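Local atomic coordinates of protein YrdA (Escherichia coli, PDB entry 3TIO), a protein that binds zinc and is a homologue of gamma-class carbonic anhydrases, although its own reaction remains uncertain. Residues H5-R8 and D9-P12; R150-D154 and E155-G159; N166-K169 and W170-E173. The protein carries 1 engineered substitution. One frame throughout, in Å; residues are numbered along the deposited sequence.

Contact 1. Residues H5-R8 and D9-P12; sequences HPYR and DLFP. Engineered in segment 5-8: His-5 (natural residue Arg).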
loop_
_atom_site.group_PDB
_atom_site.type_symbol
_atom_site.label_atom_id
_atom_site.label_comp_id
_atom_site.label_asym_id
_atom_site.label_seq_id
_atom_site.Cartn_x
_atom_site.Cartn_y
_atom_site.Cartn_z
ATOM N N HIS A 5 5.830 -11.285 -16.862
ATOM C CA HIS A 5 6.891 -10.563 -17.548
ATOM C C HIS A 5 8.248 -11.186 -17.274
ATOM O O HIS A 5 8.521 -11.649 -16.169
ATOM C CB HIS A 5 6.909 -9.106 -17.090
ATOM C CG HIS A 5 5.590 -8.415 -17.230
ATOM N ND1 HIS A 5 5.078 -8.027 -18.449
ATOM C CD2 HIS A 5 4.668 -8.061 -16.304
ATOM C CE1 HIS A 5 3.898 -7.460 -18.267
ATOM N NE2 HIS A 5 3.626 -7.469 -16.975
ATOM N N PRO A 6 9.120 -11.213 -18.286
ATOM C CA PRO A 6 10.437 -11.801 -18.062
ATOM C C PRO A 6 11.447 -10.768 -17.575
ATOM O O PRO A 6 11.281 -9.567 -17.787
ATOM C CB PRO A 6 10.799 -12.338 -19.439
ATOM C CG PRO A 6 10.249 -11.271 -20.334
ATOM C CD PRO A 6 8.879 -10.996 -19.725
ATOM N N TYR A 7 12.479 -11.245 -16.892
ATOM C CA TYR A 7 13.562 -10.390 -16.433
ATOM C C TYR A 7 14.763 -11.088 -17.045
ATOM O O TYR A 7 15.237 -12.096 -16.518
ATOM C CB TYR A 7 13.684 -10.387 -14.910
ATOM C CG TYR A 7 14.847 -9.548 -14.424
ATOM C CD1 TYR A 7 14.840 -8.163 -14.569
ATOM C CD2 TYR A 7 15.966 -10.144 -13.846
ATOM C CE1 TYR A 7 15.922 -7.389 -14.151
ATOM C CE2 TYR A 7 17.051 -9.382 -13.425
ATOM C CZ TYR A 7 17.022 -8.007 -13.580
ATOM O OH TYR A 7 18.093 -7.253 -13.164
ATOM N N ARG A 8 15.233 -10.560 -18.171
ATOM C CA ARG A 8 16.343 -11.162 -18.898
ATOM C C ARG A 8 15.772 -12.478 -19.419
ATOM O O ARG A 8 14.735 -12.472 -20.085
ATOM C CB ARG A 8 17.537 -11.393 -17.964
ATOM C CG ARG A 8 17.968 -10.121 -17.243
ATOM C CD ARG A 8 19.150 -10.337 -16.310
ATOM N NE ARG A 8 20.402 -10.535 -17.034
ATOM C CZ ARG A 8 21.593 -10.608 -16.449
ATOM N NH1 ARG A 8 21.695 -10.500 -15.131
ATOM N NH2 ARG A 8 22.684 -10.789 -17.182
ATOM N N ASP A 9 16.409 -13.603 -19.114
ATOM C CA ASP A 9 15.885 -14.881 -19.583
ATOM C C ASP A 9 15.127 -15.607 -18.473
ATOM O O ASP A 9 14.896 -16.814 -18.548
ATOM C CB ASP A 9 17.015 -15.764 -20.124
ATOM C CG ASP A 9 17.975 -16.213 -19.045
ATOM O OD1 ASP A 9 18.495 -15.346 -18.312
ATOM O OD2 ASP A 9 18.214 -17.436 -18.936
ATOM N N LEU A 10 14.738 -14.860 -17.445
ATOM C CA LEU A 10 13.995 -15.420 -16.323
ATOM C C LEU A 10 12.513 -15.144 -16.540
ATOM O O LEU A 10 12.129 -14.023 -16.868
ATOM C CB LEU A 10 14.459 -14.783 -15.011
ATOM C CG LEU A 10 15.932 -14.988 -14.648
ATOM C CD1 LEU A 10 16.272 -14.179 -13.404
ATOM C CD2 LEU A 10 16.201 -16.467 -14.420
ATOM N N PHE A 11 11.685 -16.167 -16.362
ATOM C CA PHE A 11 10.247 -16.025 -16.562
ATOM C C PHE A 11 9.484 -16.874 -15.549
ATOM O O PHE A 11 9.945 -17.940 -15.147
ATOM C CB PHE A 11 9.881 -16.468 -17.981
ATOM C CG PHE A 11 8.512 -16.039 -18.420
ATOM C CD1 PHE A 11 8.274 -14.728 -18.818
ATOM C CD2 PHE A 11 7.459 -16.947 -18.437
ATOM C CE1 PHE A 11 7.003 -14.327 -19.229
ATOM C CE2 PHE A 11 6.186 -16.554 -18.845
ATOM C CZ PHE A 11 5.961 -15.242 -19.241
ATOM N N PRO A 12 8.299 -16.411 -15.123
ATOM C CA PRO A 12 7.502 -17.161 -14.149
ATOM C C PRO A 12 7.154 -18.594 -14.558
ATOM O O PRO A 12 6.873 -18.873 -15.727
ATOM C CB PRO A 12 6.254 -16.292 -13.988
ATOM C CG PRO A 12 6.789 -14.915 -14.173
ATOM C CD PRO A 12 7.706 -15.083 -15.369
#

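Contact 2. Residues R150-D154 and E155-G159; sequences RPLSD and EEKAG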
loop_
_atom_site.group_PDB
_atom_site.type_symbol
_atom_site.label_atom_id
_atom_site.label_comp_id
_atom_site.label_asym_id
_atom_site.label_seq_id
_atom_site.Cartn_x
_atom_site.Cartn_y
_atom_site.Cartn_z
ATOM N N ARG A 150 0.566 -15.227 22.404
ATOM C CA ARG A 150 0.065 -16.424 23.068
ATOM C C ARG A 150 0.009 -17.584 22.088
ATOM O O ARG A 150 0.130 -17.394 20.878
ATOM C CB ARG A 150 -1.350 -16.164 23.582
ATOM C CG ARG A 150 -2.338 -15.834 22.464
ATOM C CD ARG A 150 -3.758 -15.688 22.982
ATOM N NE ARG A 150 -4.691 -15.275 21.936
ATOM C CZ ARG A 150 -5.032 -16.019 20.889
ATOM N NH1 ARG A 150 -4.518 -17.233 20.734
ATOM N NH2 ARG A 150 -5.892 -15.549 19.997
ATOM N N PRO A 151 -0.168 -18.810 22.600
ATOM C CA PRO A 151 -0.242 -19.966 21.705
ATOM C C PRO A 151 -1.582 -19.931 20.977
ATOM O O PRO A 151 -2.563 -19.402 21.503
ATOM C CB PRO A 151 -0.160 -21.157 22.663
ATOM C CG PRO A 151 0.586 -20.610 23.840
ATOM C CD PRO A 151 -0.023 -19.243 24.001
ATOM N N LEU A 152 -1.624 -20.478 19.769
ATOM C CA LEU A 152 -2.866 -20.521 19.012
ATOM C C LEU A 152 -3.717 -21.658 19.565
ATOM O O LEU A 152 -3.186 -22.684 19.986
ATOM C CB LEU A 152 -2.587 -20.786 17.533
ATOM C CG LEU A 152 -1.783 -19.740 16.762
ATOM C CD1 LEU A 152 -1.620 -20.193 15.321
ATOM C CD2 LEU A 152 -2.494 -18.398 16.827
ATOM N N SER A 153 -5.033 -21.475 19.569
ATOM C CA SER A 153 -5.931 -22.515 20.058
ATOM C C SER A 153 -6.078 -23.555 18.955
ATOM O O SER A 153 -5.701 -23.303 17.809
ATOM C CB SER A 153 -7.302 -21.926 20.395
ATOM O OG SER A 153 -7.944 -21.432 19.234
ATOM N N ASP A 154 -6.616 -24.721 19.292
ATOM C CA ASP A 154 -6.801 -25.765 18.292
ATOM C C ASP A 154 -7.773 -25.261 17.233
ATOM O O ASP A 154 -7.648 -25.584 16.052
ATOM C CB ASP A 154 -7.347 -27.045 18.933
ATOM C CG ASP A 154 -6.370 -27.670 19.909
ATOM O OD1 ASP A 154 -5.186 -27.833 19.546
ATOM O OD2 ASP A 154 -6.787 -28.009 21.037
ATOM N N GLU A 155 -8.738 -24.458 17.666
ATOM C CA GLU A 155 -9.729 -23.896 16.761
ATOM C C GLU A 155 -9.043 -22.964 15.766
ATOM O O GLU A 155 -9.347 -22.978 14.573
ATOM C CB GLU A 155 -10.786 -23.122 17.554
ATOM C CG GLU A 155 -11.921 -22.563 16.711
ATOM C CD GLU A 155 -12.741 -23.650 16.046
ATOM O OE1 GLU A 155 -13.293 -24.506 16.770
ATOM O OE2 GLU A 155 -12.836 -23.648 14.801
ATOM N N GLU A 156 -8.111 -22.158 16.266
ATOM C CA GLU A 156 -7.384 -21.218 15.419
ATOM C C GLU A 156 -6.482 -21.946 14.429
ATOM O O GLU A 156 -6.384 -21.554 13.266
ATOM C CB GLU A 156 -6.555 -20.262 16.283
ATOM C CG GLU A 156 -7.394 -19.378 17.195
ATOM C CD GLU A 156 -6.552 -18.433 18.031
ATOM O OE1 GLU A 156 -5.653 -18.917 18.747
ATOM O OE2 GLU A 156 -6.790 -17.206 17.972
ATOM N N LYS A 157 -5.823 -23.005 14.889
ATOM C CA LYS A 157 -4.944 -23.774 14.015
ATOM C C LYS A 157 -5.772 -24.396 12.894
ATOM O O LYS A 157 -5.318 -24.490 11.754
ATOM C CB LYS A 157 -4.209 -24.856 14.814
ATOM C CG LYS A 157 -3.205 -24.289 15.812
ATOM C CD LYS A 157 -2.498 -25.376 16.613
ATOM C CE LYS A 157 -1.491 -24.764 17.579
ATOM N NZ LYS A 157 -0.811 -25.786 18.420
ATOM N N ALA A 158 -6.992 -24.810 13.216
ATOM C CA ALA A 158 -7.871 -25.393 12.212
ATOM C C ALA A 158 -8.285 -24.288 11.241
ATOM O O ALA A 158 -8.462 -24.524 10.046
ATOM C CB ALA A 158 -9.102 -26.000 12.879
ATOM N N GLY A 159 -8.423 -23.074 11.770
ATOM C CA GLY A 159 -8.813 -21.938 10.956
ATOM C C GLY A 159 -7.800 -21.573 9.889
ATOM O O GLY A 159 -8.163 -21.043 8.838
HETATM O O HOH W 1 -2.847 -26.758 20.065
#

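Contact 3. Residues N166-K169 and W170-E173; sequences NYVK and WKDE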
loop_
_atom_site.group_PDB
_atom_site.type_symbol
_atom_site.label_atom_id
_atom_site.label_comp_id
_atom_site.label_asym_id
_atom_site.label_seq_id
_atom_site.Cartn_x
_atom_site.Cartn_y
_atom_site.Cartn_z
ATOM N N ASN A 166 -10.626 -21.939 1.770
ATOM C CA ASN A 166 -11.638 -21.020 1.274
ATOM C C ASN A 166 -11.114 -20.184 0.116
ATOM O O ASN A 166 -11.835 -19.941 -0.847
ATOM C CB ASN A 166 -12.140 -20.107 2.396
ATOM C CG ASN A 166 -12.939 -20.859 3.444
ATOM O OD1 ASN A 166 -13.531 -21.902 3.155
ATOM N ND2 ASN A 166 -12.975 -20.327 4.659
ATOM N N TYR A 167 -9.858 -19.748 0.196
ATOM C CA TYR A 167 -9.304 -18.953 -0.885
ATOM C C TYR A 167 -9.012 -19.765 -2.142
ATOM O O TYR A 167 -8.933 -19.214 -3.240
ATOM C CB TYR A 167 -8.060 -18.189 -0.422
ATOM C CG TYR A 167 -8.352 -16.716 -0.223
ATOM C CD1 TYR A 167 -8.550 -16.182 1.051
ATOM C CD2 TYR A 167 -8.481 -15.867 -1.318
ATOM C CE1 TYR A 167 -8.872 -14.827 1.224
ATOM C CE2 TYR A 167 -8.802 -14.517 -1.155
ATOM C CZ TYR A 167 -8.996 -14.007 0.114
ATOM O OH TYR A 167 -9.316 -12.672 0.262
ATOM N N VAL A 168 -8.845 -21.078 -1.994
ATOM C CA VAL A 168 -8.627 -21.915 -3.166
ATOM C C VAL A 168 -9.978 -21.983 -3.873
ATOM O O VAL A 168 -10.058 -21.902 -5.097
ATOM C CB VAL A 168 -8.175 -23.339 -2.783
ATOM C CG1 VAL A 168 -8.310 -24.275 -3.985
ATOM C CG2 VAL A 168 -6.731 -23.310 -2.316
ATOM N N LYS A 169 -11.036 -22.119 -3.080
ATOM C CA LYS A 169 -12.389 -22.175 -3.619
ATOM C C LYS A 169 -12.731 -20.865 -4.323
ATOM O O LYS A 169 -13.261 -20.868 -5.433
ATOM C CB LYS A 169 -13.398 -22.421 -2.500
ATOM C CG LYS A 169 -14.841 -22.425 -2.976
ATOM C CD LYS A 169 -15.811 -22.564 -1.819
ATOM C CE LYS A 169 -17.235 -22.670 -2.326
ATOM N NZ LYS A 169 -17.384 -23.840 -3.234
ATOM N N TRP A 170 -12.434 -19.743 -3.672
ATOM C CA TRP A 170 -12.722 -18.441 -4.259
ATOM C C TRP A 170 -11.915 -18.233 -5.536
ATOM O O TRP A 170 -12.406 -17.658 -6.508
ATOM C CB TRP A 170 -12.452 -17.325 -3.239
ATOM C CG TRP A 170 -13.431 -17.339 -2.094
ATOM C CD1 TRP A 170 -14.753 -17.687 -2.151
ATOM C CD2 TRP A 170 -13.178 -16.959 -0.733
ATOM N NE1 TRP A 170 -15.336 -17.549 -0.915
ATOM C CE2 TRP A 170 -14.393 -17.104 -0.025
ATOM C CE3 TRP A 170 -12.042 -16.510 -0.043
ATOM C CZ2 TRP A 170 -14.506 -16.816 1.340
ATOM C CZ3 TRP A 170 -12.155 -16.223 1.316
ATOM C CH2 TRP A 170 -13.380 -16.378 1.991
ATOM N N LYS A 171 -10.677 -18.716 -5.530
ATOM C CA LYS A 171 -9.800 -18.633 -6.694
ATOM C C LYS A 171 -10.461 -19.331 -7.886
ATOM O O LYS A 171 -10.521 -18.789 -8.994
ATOM C CB LYS A 171 -8.464 -19.324 -6.390
ATOM C CG LYS A 171 -7.694 -19.790 -7.625
ATOM C CD LYS A 171 -6.520 -20.682 -7.249
ATOM C CE LYS A 171 -6.976 -22.044 -6.732
ATOM N NZ LYS A 171 -7.370 -22.985 -7.821
ATOM N N ASP A 172 -10.949 -20.543 -7.650
ATOM C CA ASP A 172 -11.586 -21.323 -8.702
ATOM C C ASP A 172 -12.857 -20.688 -9.249
ATOM O O ASP A 172 -13.157 -20.824 -10.434
ATOM C CB ASP A 172 -11.886 -22.740 -8.210
ATOM C CG ASP A 172 -10.629 -23.563 -8.013
ATOM O OD1 ASP A 172 -9.722 -23.460 -8.864
ATOM O OD2 ASP A 172 -10.551 -24.317 -7.021
ATOM N N GLU A 173 -13.604 -19.998 -8.395
ATOM C CA GLU A 173 -14.830 -19.351 -8.845
ATOM C C GLU A 173 -14.493 -18.303 -9.897
ATOM O O GLU A 173 -15.198 -18.161 -10.894
ATOM C CB GLU A 173 -15.561 -18.705 -7.666
ATOM C CG GLU A 173 -15.981 -19.698 -6.596
ATOM C CD GLU A 173 -16.869 -19.079 -5.536
ATOM O OE1 GLU A 173 -16.450 -18.082 -4.910
ATOM O OE2 GLU A 173 -17.987 -19.596 -5.325
#

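Contact 1. Residues H5-R8 and D9-P12
Tyr-7 N donates to Leu-10 O at 2.8 Å, with an N-H...O angle of 157°. This bond and its return partner, Leu-10 N to Tyr-7 O at 3.0 Å, make Tyr-7 and Leu-10 an antiparallel hydrogen-bonded pair at the base of a type II' beta turn. Arg-8 and Asp-9 form the corner, and Arg-8 takes the positive phi (68°) that such turns demand at their second residue, a place more often held by glycine.

Beyond the backbone, the Tyr-7 and Leu-10 side chains lie next to each other and point the same way, CD1 of the leucine meeting the edge of the phenol ring at CD2, 4.1 Å away. Tyr-7 CG is anti to its own N (chi1 177°), which sends the ring out from the turn to a second subunit. There its OH bonds to Glu-173 of that subunit, the same carboxylate that forms a salt bridge with Arg-8; Trp-170 of that subunit packs on the Tyr-7 ring.

On the other end of the pair, Phe-11 swings back across Pro-6. The proline CB sits at the ring's edge, in its plane, 3.5 Å from CD1, while Pro-6 CD lies 3.9 Å from CE1. Beside them, Pro-12 CD lies against the carbonyl oxygen of the engineered His-5, with 3.6 Å between Pro-12 CD and His-5 O.

Contact 2. Residues R150-D154 and E155-G159
Glu-156 reaches back from the first turn of its helix to Ser-153 and Arg-150, and its side chain can be followed atom by atom. CB lies near Ser-153 OG and Ser-153 O. CG, anti to the carbonyl carbon (chi1 -63°), comes tight against the serine hydroxyl, with 2.9 Å between Glu-156 CG and Ser-153 OG. From there the chain runs on extended, so the carboxylate arrives beside the backbone in front of the helix. OE1 takes two bonds: Ser-153 N comes in on its anti lone pair at 2.8 Å, and Arg-150 NH1 on its syn lone pair, also at 2.8 Å. OE2 is met by Arg-150 NH2 at 2.8 Å on the syn side. The guanidinium therefore grips the carboxylate end-on, one nitrogen to each oxygen, with the two planes only 23° apart. These three bonds fix the carboxylate's rotation, and the arginine probably helps to keep it ionised.

Ser-153 is the N-cap. Its OG accepts from Glu-156 N at 3.1 Å while the glutamate accepts from Ser-153 N, and this reciprocal pair is a capping box. The regular helical bonds then begin, Lys-157 N to Ser-153 O at 2.9 Å and Ala-158 N to Asp-154 O. Lys-157 lays its extended chain along Ser-153 O and Leu-152 CB, and a water links its NZ to Asp-154 OD1.

Leu-152 meets OE1 with CD2 and also packs on Leu-140. Arg-150 and Pro-151 end strand 146-151, the antiparallel edge partner of strand 139-143, and the capping box starts helix 154-176 just after the chain leaves that sheet.

Contact 3. Residues N166-K169 and W170-E173
The indole of Trp-170 has one face covered by Asn-166, one turn earlier in the helix. Asn-166 O stands 3.1 Å above the plane toward the rim, and on the same side Asn-166 CB makes a CH-pi contact with the six-membered ring, 4.0 Å from its centroid. The edge of the indole is driven into Tyr-167: CE3 sits over the centre of the phenol ring, 3.5 Å above its plane, in a T-shaped stack with planes at 88°. Trp-170 CG, anti to the carbonyl carbon (chi1 -68°), carries the ring system back along the helix to reach both. With an alanine in its place the edge-to-face partner of Tyr-167 is gone, which would probably open a gap over that phenol face and uncover Asn-166 CB.

On another side of the helix, Lys-171 folds its chain so that CE touches Val-168 CG1 at 3.8 Å. Its NZ joins Asp-172 OD1 and, beyond the helix, Asp-35.

Tyr-167 also meets Trp-39 of its own chain and zinc-site His-66 and His-69 of the third subunit; its side chain comes within about 4 Å of a bound zinc ion. Helix 154-176 is thus wedged between its own beta-helix loops and a neighbouring subunit.

How the contacts relate
From the N terminus, contact 1 closes the tight loop between strands 4-5 and 13-14, at the first coil of the left-handed beta-helix. The chain then winds through all the remaining coils before contact 2 turns it from strand 146-151 into helix 154-176. Contact 3 follows farther along that helix, which runs back beside the coils. The three lie in series, none nested or crossing. Contacts 1 and 2 sit on opposite sides of the chain's centre, their nearest atoms about 27 Å apart. The nearest atoms of contacts 1 and 3 are about 15 Å apart in one chain, but the contact 1 turn of one copy meets the contact 3 helix of another in the trimer.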